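Local coordinates for Dbv8 protein (Nonomuraea, PDB 4MFZ) that probably transfers a long aliphatic acyl chain from acyl-CoA to an amine of a glycopeptide antibiotic, as a GNAT-type N-acyltransferase, at residues 165-170 with 177-182; 171-176 with 300-305; 160-165 with 183-188. All coordinates share one frame; numbering follows the deposited sequence.

Contact 1. Residues 165-170 with 177-182; sequences ESVAIH and GGTNMP
The imidazole of H170 lies against the loop that returns from its own helix. G178 CA sits 3.5 Å from the ring centroid, 13° off the normal, a CH-pi contact over one face. Near the ring plane, the edge meets the backbone N of N180, while G177 O comes in obliquely. Glycine suits position 178 because, having no side chain, it lets the main chain come this close to the ring. With CG anti to the backbone N, chi1 of -169° carries the H170 ring to the loop, where its ND1 is hydrogen-bonded to E176 O.

One turn earlier, S166 O receives N180 N at 3.0 Å in a nearly straight bond (169°). This donor and the helical H170 N approach S166 O from opposite faces of the carbonyl plane. V167 CA adds a C-H...O contact of 3.3 Å to G178 O. The CG2 branch of I169 packs on the amide carbon CG of N180 at 3.5 Å, the two side chains crossing obliquely.

Water joins S166 OG to M181 O, and a second water joins V167 O to G178 N. Three polar backbone atoms of this irregular, largely buried link between two helices are met this way: N180 N by S166 O, and G178 N and M181 O by waters.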
loop_
_atom_site.group_PDB
_atom_site.type_symbol
_atom_site.label_atom_id
_atom_site.label_comp_id
_atom_site.label_asym_id
_atom_site.label_seq_id
_atom_site.Cartn_x
_atom_site.Cartn_y
_atom_site.Cartn_z
ATOM N N GLU A 165 8.842 0.963 -0.270
ATOM C CA GLU A 165 8.375 -0.182 0.530
ATOM C C GLU A 165 7.671 -1.247 -0.290
ATOM O O GLU A 165 7.959 -2.449 -0.142
ATOM C CB GLU A 165 7.449 0.267 1.687
ATOM C CG GLU A 165 7.120 -0.870 2.672
ATOM C CD GLU A 165 6.543 -0.420 4.032
ATOM O OE1 GLU A 165 7.113 0.471 4.692
ATOM O OE2 GLU A 165 5.510 -0.993 4.464
ATOM N N SER A 166 6.734 -0.829 -1.135
ATOM C CA SER A 166 6.022 -1.770 -1.999
ATOM C C SER A 166 6.977 -2.582 -2.866
ATOM O O SER A 166 6.821 -3.797 -2.995
ATOM C CB SER A 166 5.039 -1.044 -2.901
ATOM O OG SER A 166 4.115 -0.347 -2.081
ATOM N N VAL A 167 7.953 -1.901 -3.447
ATOM C CA VAL A 167 8.960 -2.561 -4.294
ATOM C C VAL A 167 9.843 -3.502 -3.452
ATOM O O VAL A 167 10.046 -4.686 -3.812
ATOM C CB VAL A 167 9.813 -1.529 -5.051
ATOM C CG1 VAL A 167 10.954 -2.199 -5.814
ATOM C CG2 VAL A 167 8.935 -0.717 -6.007
ATOM N N ALA A 168 10.345 -2.990 -2.332
ATOM C CA ALA A 168 11.199 -3.775 -1.420
ATOM C C ALA A 168 10.529 -5.040 -0.907
ATOM O O ALA A 168 11.144 -6.101 -0.872
ATOM C CB ALA A 168 11.660 -2.909 -0.236
ATOM N N ILE A 169 9.260 -4.926 -0.508
ATOM C CA ILE A 169 8.528 -6.080 -0.010
ATOM C C ILE A 169 8.373 -7.142 -1.093
ATOM O O ILE A 169 8.517 -8.350 -0.815
ATOM C CB ILE A 169 7.151 -5.693 0.527
ATOM C CG1 ILE A 169 7.309 -4.997 1.888
ATOM C CG2 ILE A 169 6.252 -6.914 0.618
ATOM C CD1 ILE A 169 6.051 -4.256 2.325
ATOM N N HIS A 170 8.103 -6.706 -2.323
ATOM C CA HIS A 170 7.965 -7.675 -3.422
ATOM C C HIS A 170 9.238 -8.477 -3.608
ATOM O O HIS A 170 9.184 -9.704 -3.673
ATOM C CB HIS A 170 7.512 -7.020 -4.726
ATOM C CG HIS A 170 7.102 -8.009 -5.795
ATOM N ND1 HIS A 170 8.003 -8.681 -6.546
ATOM C CD2 HIS A 170 5.842 -8.414 -6.239
ATOM C CE1 HIS A 170 7.352 -9.480 -7.424
ATOM N NE2 HIS A 170 6.032 -9.318 -7.236
ATOM N N GLY A 177 11.502 -8.716 -9.018
ATOM C CA GLY A 177 10.950 -7.360 -9.057
ATOM C C GLY A 177 9.432 -7.272 -9.101
ATOM O O GLY A 177 8.750 -8.119 -9.701
ATOM N N GLY A 178 8.905 -6.246 -8.444
ATOM C CA GLY A 178 7.490 -5.941 -8.551
ATOM C C GLY A 178 7.037 -4.941 -7.505
ATOM O O GLY A 178 7.853 -4.316 -6.841
ATOM N N THR A 179 5.723 -4.777 -7.408
ATOM C CA THR A 179 5.087 -3.936 -6.403
ATOM C C THR A 179 4.143 -4.834 -5.609
ATOM O O THR A 179 3.288 -5.519 -6.184
ATOM C CB THR A 179 4.238 -2.802 -7.040
ATOM O OG1 THR A 179 3.410 -3.344 -8.083
ATOM C CG2 THR A 179 5.088 -1.720 -7.617
ATOM N N ASN A 180 4.314 -4.842 -4.298
ATOM C CA ASN A 180 3.400 -5.484 -3.386
ATOM C C ASN A 180 2.157 -4.603 -3.238
ATOM O O ASN A 180 2.259 -3.370 -3.225
ATOM C CB ASN A 180 4.079 -5.662 -2.006
ATOM C CG ASN A 180 3.204 -6.416 -1.021
ATOM O OD1 ASN A 180 2.839 -7.570 -1.251
ATOM N ND2 ASN A 180 2.866 -5.770 0.087
ATOM N N MET A 181 0.997 -5.242 -3.133
ATOM C CA MET A 181 -0.264 -4.554 -2.825
ATOM C C MET A 181 -0.500 -3.222 -3.575
ATOM O O MET A 181 -0.524 -2.144 -2.979
ATOM C CB MET A 181 -0.423 -4.443 -1.297
ATOM C CG MET A 181 -0.657 -5.796 -0.640
ATOM S SD MET A 181 -2.168 -6.660 -1.211
ATOM C CE MET A 181 -1.874 -7.122 -2.931
ATOM N N PRO A 182 -0.648 -3.303 -4.909
ATOM C CA PRO A 182 -0.832 -2.075 -5.675
ATOM C C PRO A 182 -2.119 -1.296 -5.345
ATOM O O PRO A 182 -2.169 -0.085 -5.613
ATOM C CB PRO A 182 -0.797 -2.535 -7.141
ATOM C CG PRO A 182 -1.030 -4.011 -7.115
ATOM C CD PRO A 182 -0.555 -4.506 -5.770
HETATM O O HOH W 1 1.704 -1.094 -1.381
HETATM O O HOH W 2 10.675 -5.456 -6.484
#

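Contact 2. Residues 171-176 with 300-305; sequences RRKYGE and RYNGQP
K173 reaches R300 and Y301 on an extended chain, its CG anti to the backbone N (chi1 174°), whereas CB and CG of R300 face the helix and the bends at its chi2 and chi3 carry the guanidinium on to E219 and E296. The contact joins the two domains of a GNAT-type enzyme: the last turn of helix 162-174, from the N-terminal domain, packs on the loop leaving helix 291-299 of the C-terminal domain. The first residue beyond each helix, G175 and R300, has positive phi, which comes easily to glycine but is less usual for an arginine.

The aliphatic part of K173 runs along the loop backbone: CG lies 3.5 Å from R300 O and CE 3.2 Å from Y301 O. A lysine serves well here, since its methylenes pack while its ammonium goes on to a salt bridge with E296. R300 crosses R172 at about a right angle, and R172 NE lies 3.6 Å from R300 CB. The two guanidinium planes stand 84° apart, and the salt bridges of R300 to the two glutamates probably ease the proximity of like charges.

N302 lays CB 3.5 Å from K173 O and brings OD1 to within 3.7 Å of Y174 CE1, amide and ring planes 83° apart. The loop braces itself through N302 N, which donates to Q304 OE1. Between the domains, one water donates to both K173 O, at 3.0 Å, and R300 O, at 2.8 Å.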
loop_
_atom_site.group_PDB
_atom_site.type_symbol
_atom_site.label_atom_id
_atom_site.label_comp_id
_atom_site.label_asym_id
_atom_site.label_seq_id
_atom_site.Cartn_x
_atom_site.Cartn_y
_atom_site.Cartn_z
ATOM N N ARG A 171 10.383 -7.804 -3.653
ATOM C CA ARG A 171 11.640 -8.494 -3.856
ATOM C C ARG A 171 11.993 -9.367 -2.639
ATOM O O ARG A 171 12.633 -10.405 -2.781
ATOM C CB ARG A 171 12.772 -7.512 -4.159
ATOM C CG ARG A 171 14.087 -8.228 -4.507
ATOM C CD ARG A 171 15.161 -7.328 -5.108
ATOM N NE ARG A 171 14.792 -6.797 -6.428
ATOM C CZ ARG A 171 14.848 -7.482 -7.571
ATOM N NH1 ARG A 171 15.256 -8.742 -7.591
ATOM N NH2 ARG A 171 14.499 -6.899 -8.709
ATOM N N ARG A 172 11.585 -8.935 -1.451
ATOM C CA ARG A 172 11.868 -9.686 -0.238
ATOM C C ARG A 172 11.033 -10.959 -0.221
ATOM O O ARG A 172 11.539 -12.018 0.089
ATOM C CB ARG A 172 11.623 -8.831 1.017
ATOM C CG ARG A 172 11.969 -9.542 2.313
ATOM C CD ARG A 172 11.738 -8.674 3.543
ATOM N NE ARG A 172 10.936 -9.417 4.517
ATOM C CZ ARG A 172 10.992 -9.276 5.844
ATOM N NH1 ARG A 172 11.845 -8.416 6.393
ATOM N NH2 ARG A 172 10.203 -10.019 6.627
ATOM N N LYS A 173 9.760 -10.860 -0.577
ATOM C CA LYS A 173 8.900 -12.032 -0.618
ATOM C C LYS A 173 9.228 -13.021 -1.759
ATOM O O LYS A 173 9.357 -14.231 -1.507
ATOM C CB LYS A 173 7.429 -11.612 -0.621
ATOM C CG LYS A 173 6.455 -12.756 -0.818
ATOM C CD LYS A 173 5.022 -12.317 -0.553
ATOM C CE LYS A 173 4.083 -13.523 -0.598
ATOM N NZ LYS A 173 2.704 -13.213 -0.124
ATOM N N TYR A 174 9.405 -12.514 -2.983
ATOM C CA TYR A 174 9.547 -13.377 -4.188
ATOM C C TYR A 174 10.967 -13.546 -4.760
ATOM O O TYR A 174 11.199 -14.420 -5.595
ATOM C CB TYR A 174 8.592 -12.943 -5.316
ATOM C CG TYR A 174 7.140 -12.937 -4.902
ATOM C CD1 TYR A 174 6.413 -14.120 -4.777
ATOM C CD2 TYR A 174 6.499 -11.732 -4.606
ATOM C CE1 TYR A 174 5.077 -14.094 -4.373
ATOM C CE2 TYR A 174 5.176 -11.700 -4.207
ATOM C CZ TYR A 174 4.475 -12.876 -4.090
ATOM O OH TYR A 174 3.178 -12.797 -3.674
ATOM N N GLY A 175 11.911 -12.725 -4.323
ATOM C CA GLY A 175 13.247 -12.763 -4.902
ATOM C C GLY A 175 13.277 -12.244 -6.331
ATOM O O GLY A 175 14.188 -12.574 -7.096
ATOM N N GLU A 176 12.276 -11.434 -6.692
ATOM C CA GLU A 176 12.184 -10.834 -8.025
ATOM C C GLU A 176 11.427 -9.499 -7.951
ATOM O O GLU A 176 10.795 -9.199 -6.951
ATOM C CB GLU A 176 11.523 -11.802 -9.026
ATOM C CG GLU A 176 10.077 -12.120 -8.718
ATOM C CD GLU A 176 9.483 -13.193 -9.613
ATOM O OE1 GLU A 176 8.375 -12.965 -10.143
ATOM O OE2 GLU A 176 10.095 -14.273 -9.774
ATOM N N ARG A 300 7.144 -12.684 5.508
ATOM C CA ARG A 300 6.956 -12.375 4.091
ATOM C C ARG A 300 6.991 -13.710 3.351
ATOM O O ARG A 300 7.622 -13.900 2.286
ATOM C CB ARG A 300 7.976 -11.342 3.619
ATOM C CG ARG A 300 7.385 -10.143 2.899
ATOM C CD ARG A 300 6.078 -9.599 3.490
ATOM N NE ARG A 300 6.235 -8.452 4.392
ATOM C CZ ARG A 300 5.314 -7.496 4.558
ATOM N NH1 ARG A 300 4.164 -7.528 3.876
ATOM N NH2 ARG A 300 5.550 -6.490 5.393
ATOM N N TYR A 301 6.266 -14.626 3.980
ATOM C CA TYR A 301 6.223 -16.040 3.666
ATOM C C TYR A 301 5.946 -16.299 2.202
ATOM O O TYR A 301 5.115 -15.621 1.600
ATOM C CB TYR A 301 5.115 -16.682 4.492
ATOM C CG TYR A 301 5.100 -18.166 4.399
ATOM C CD1 TYR A 301 6.173 -18.904 4.885
ATOM C CD2 TYR A 301 4.023 -18.841 3.826
ATOM C CE1 TYR A 301 6.188 -20.272 4.801
ATOM C CE2 TYR A 301 4.029 -20.213 3.743
ATOM C CZ TYR A 301 5.121 -20.918 4.237
ATOM O OH TYR A 301 5.178 -22.277 4.181
ATOM N N ASN A 302 6.638 -17.293 1.645
ATOM C CA ASN A 302 6.405 -17.719 0.271
ATOM C C ASN A 302 6.372 -19.251 0.089
ATOM O O ASN A 302 6.999 -19.772 -0.808
ATOM C CB ASN A 302 7.429 -17.053 -0.667
ATOM C CG ASN A 302 7.025 -17.125 -2.139
ATOM O OD1 ASN A 302 5.831 -17.133 -2.489
ATOM N ND2 ASN A 302 8.023 -17.166 -3.009
ATOM N N GLY A 303 5.636 -19.957 0.945
ATOM C CA GLY A 303 5.466 -21.404 0.816
ATOM C C GLY A 303 6.641 -22.299 1.219
ATOM O O GLY A 303 6.572 -23.515 1.041
ATOM N N GLN A 304 7.728 -21.743 1.753
ATOM C CA GLN A 304 8.862 -22.614 2.161
ATOM C C GLN A 304 8.517 -23.492 3.379
ATOM O O GLN A 304 7.586 -23.177 4.121
ATOM C CB GLN A 304 10.183 -21.845 2.353
ATOM C CG GLN A 304 10.112 -20.560 3.147
ATOM C CD GLN A 304 9.587 -19.395 2.324
ATOM O OE1 GLN A 304 8.760 -18.622 2.793
ATOM N NE2 GLN A 304 10.045 -19.283 1.080
ATOM N N PRO A 305 9.227 -24.622 3.556
ATOM C CA PRO A 305 8.951 -25.429 4.757
ATOM C C PRO A 305 9.150 -24.616 6.040
ATOM O O PRO A 305 10.115 -23.851 6.144
ATOM C CB PRO A 305 9.992 -26.557 4.672
ATOM C CG PRO A 305 10.288 -26.674 3.201
ATOM C CD PRO A 305 10.219 -25.269 2.669
HETATM O O HOH W 3 9.774 -15.424 1.212
HETATM O O HOH W 4 2.844 -14.484 3.030
#

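Contact 3. Residues 160-165 with 183-188; sequences LTQLGE and WWLTLL
Q162 and W184 meet almost perpendicularly, amide and indole planes 84° apart. The ring turns its edge to the glutamine: Q162 CD lies in the indole plane, 3.5 Å from W184 CD1, and that carbon is nearly as close to the atoms around CD, placing it over the face of the amide. The bend at chi2 (72°) turns the amide against the indole. Glutamine suits the place because its methylenes pack on L185 and L188 while its amide has polar work to do: OE1 is hydrogen-bonded to Q200 NE2, and W184 NE1 makes a weak bond to the other end of the same Q200 amide.

The rest of the interface is aliphatic. L188 straddles two residues, its CD1 3.6 Å from Q162 CB and its CD2 4.1 Å from L160 CD2, the two leucine side chains crossing at about a right angle. L185 divides its branches similarly: CD2 reaches Q162 CG at 3.8 Å and L163 CA at 3.9 Å, and CD1 meets L163 CD1 at 3.9 Å. The forked end of leucine lets one side chain touch two residues of the facing segment.

The packing joins helices 162-174 and 182-192 of the N-terminal domain. F135 of helix 130-148 touches L160, L163 and L188, while V193 of strand 193-196 touches W184 and L188, and N202 of strand 199-205 also touches W184.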
loop_
_atom_site.group_PDB
_atom_site.type_symbol
_atom_site.label_atom_id
_atom_site.label_comp_id
_atom_site.label_asym_id
_atom_site.label_seq_id
_atom_site.Cartn_x
_atom_site.Cartn_y
_atom_site.Cartn_z
ATOM N N LEU A 160 5.045 9.571 0.248
ATOM C CA LEU A 160 5.375 9.022 -1.050
ATOM C C LEU A 160 6.355 7.849 -0.974
ATOM O O LEU A 160 6.334 6.986 -1.871
ATOM C CB LEU A 160 5.913 10.127 -1.980
ATOM C CG LEU A 160 4.883 11.142 -2.490
ATOM C CD1 LEU A 160 5.601 12.144 -3.359
ATOM C CD2 LEU A 160 3.705 10.511 -3.271
ATOM N N THR A 161 7.191 7.796 0.089
ATOM C CA THR A 161 8.145 6.679 0.276
ATOM C C THR A 161 7.500 5.296 0.382
ATOM O O THR A 161 8.212 4.286 0.335
ATOM C CB THR A 161 9.096 6.822 1.496
ATOM O OG1 THR A 161 8.345 6.680 2.713
ATOM C CG2 THR A 161 9.825 8.141 1.486
ATOM N N GLN A 162 6.175 5.224 0.531
ATOM C CA GLN A 162 5.513 3.913 0.425
ATOM C C GLN A 162 5.896 3.202 -0.888
ATOM O O GLN A 162 5.942 1.974 -0.936
ATOM C CB GLN A 162 3.976 4.006 0.578
ATOM C CG GLN A 162 3.226 2.697 0.303
ATOM C CD GLN A 162 3.420 1.664 1.410
ATOM O OE1 GLN A 162 3.340 1.982 2.579
ATOM N NE2 GLN A 162 3.685 0.422 1.038
ATOM N N LEU A 163 6.191 3.941 -1.946
ATOM C CA LEU A 163 6.563 3.271 -3.210
ATOM C C LEU A 163 7.841 2.372 -3.042
ATOM O O LEU A 163 7.874 1.227 -3.509
ATOM C CB LEU A 163 6.761 4.271 -4.342
ATOM C CG LEU A 163 7.139 3.522 -5.632
ATOM C CD1 LEU A 163 5.891 2.930 -6.297
ATOM C CD2 LEU A 163 7.910 4.413 -6.562
ATOM N N GLY A 164 8.866 2.891 -2.368
ATOM C CA GLY A 164 10.061 2.096 -2.023
ATOM C C GLY A 164 9.702 0.831 -1.276
ATOM O O GLY A 164 10.167 -0.259 -1.620
ATOM N N GLU A 165 8.842 0.963 -0.270
ATOM C CA GLU A 165 8.375 -0.182 0.530
ATOM C C GLU A 165 7.671 -1.247 -0.290
ATOM O O GLU A 165 7.959 -2.449 -0.142
ATOM C CB GLU A 165 7.449 0.267 1.687
ATOM C CG GLU A 165 7.120 -0.870 2.672
ATOM C CD GLU A 165 6.543 -0.420 4.032
ATOM O OE1 GLU A 165 7.113 0.471 4.692
ATOM O OE2 GLU A 165 5.510 -0.993 4.464
ATOM N N TRP A 183 -3.133 -1.944 -4.760
ATOM C CA TRP A 183 -4.345 -1.206 -4.347
ATOM C C TRP A 183 -3.994 -0.144 -3.324
ATOM O O TRP A 183 -4.654 0.911 -3.266
ATOM C CB TRP A 183 -5.443 -2.135 -3.795
ATOM C CG TRP A 183 -5.147 -2.603 -2.380
ATOM C CD1 TRP A 183 -4.299 -3.645 -1.996
ATOM C CD2 TRP A 183 -5.634 -2.015 -1.108
ATOM N NE1 TRP A 183 -4.232 -3.751 -0.626
ATOM C CE2 TRP A 183 -5.007 -2.800 -0.028
ATOM C CE3 TRP A 183 -6.484 -0.953 -0.769
ATOM C CZ2 TRP A 183 -5.258 -2.528 1.333
ATOM C CZ3 TRP A 183 -6.720 -0.687 0.601
ATOM C CH2 TRP A 183 -6.126 -1.459 1.622
ATOM N N TRP A 184 -2.962 -0.402 -2.506
ATOM C CA TRP A 184 -2.525 0.571 -1.498
ATOM C C TRP A 184 -1.793 1.747 -2.135
ATOM O O TRP A 184 -2.125 2.910 -1.857
ATOM C CB TRP A 184 -1.698 -0.121 -0.416
ATOM C CG TRP A 184 -1.353 0.708 0.794
ATOM C CD1 TRP A 184 -0.072 1.075 1.241
ATOM C CD2 TRP A 184 -2.277 1.272 1.786
ATOM N NE1 TRP A 184 -0.144 1.789 2.401
ATOM C CE2 TRP A 184 -1.442 1.942 2.786
ATOM C CE3 TRP A 184 -3.661 1.258 1.958
ATOM C CZ2 TRP A 184 -1.989 2.582 3.883
ATOM C CZ3 TRP A 184 -4.201 1.920 3.059
ATOM C CH2 TRP A 184 -3.377 2.567 3.998
ATOM N N LEU A 185 -0.825 1.477 -3.018
ATOM C CA LEU A 185 -0.195 2.545 -3.807
ATOM C C LEU A 185 -1.237 3.402 -4.530
ATOM O O LEU A 185 -1.114 4.629 -4.520
ATOM C CB LEU A 185 0.805 2.013 -4.838
ATOM C CG LEU A 185 2.005 1.199 -4.365
ATOM C CD1 LEU A 185 2.793 0.677 -5.578
ATOM C CD2 LEU A 185 2.868 2.062 -3.445
ATOM N N THR A 186 -2.236 2.753 -5.148
ATOM C CA THR A 186 -3.348 3.462 -5.827
ATOM C C THR A 186 -4.092 4.423 -4.907
ATOM O O THR A 186 -4.237 5.609 -5.219
ATOM C CB THR A 186 -4.327 2.479 -6.522
ATOM O OG1 THR A 186 -3.605 1.754 -7.498
ATOM C CG2 THR A 186 -5.426 3.198 -7.239
ATOM N N LEU A 187 -4.537 3.927 -3.763
ATOM C CA LEU A 187 -5.174 4.772 -2.765
ATOM C C LEU A 187 -4.293 5.966 -2.300
ATOM O O LEU A 187 -4.777 7.094 -2.146
ATOM C CB LEU A 187 -5.557 3.893 -1.589
ATOM C CG LEU A 187 -6.683 4.387 -0.700
ATOM C CD1 LEU A 187 -7.990 4.419 -1.511
ATOM C CD2 LEU A 187 -6.787 3.450 0.505
ATOM N N LEU A 188 -3.007 5.710 -2.106
ATOM C CA LEU A 188 -2.060 6.724 -1.641
ATOM C C LEU A 188 -1.835 7.796 -2.709
ATOM O O LEU A 188 -1.874 8.993 -2.424
ATOM C CB LEU A 188 -0.737 6.064 -1.279
ATOM C CG LEU A 188 0.336 7.013 -0.698
ATOM C CD1 LEU A 188 1.213 6.250 0.311
ATOM C CD2 LEU A 188 1.163 7.592 -1.821
#

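Overall arrangement
Helix 162-174 runs through all three contacts. Contact 3 packs its first turn, with L160 just before it, on helix 182-192, contact 1 holds its middle to the returning loop, and contact 2 fastens its end to the C-terminal domain. The centre of contact 1 is about 9 Å from that of contact 3 and 12 Å from that of contact 2. T179 CG2 touches L185 CD1 at 3.9 Å, linking contacts 1 and 3; I169 CD1 touches R300 NH2 at 3.8 Å, linking contacts 1 and 2. Bound decanoyl-CoA comes nearest to contact 2, about 5 Å from the side chain of R300, and is about 8 Å from the side chains of I169 and W184.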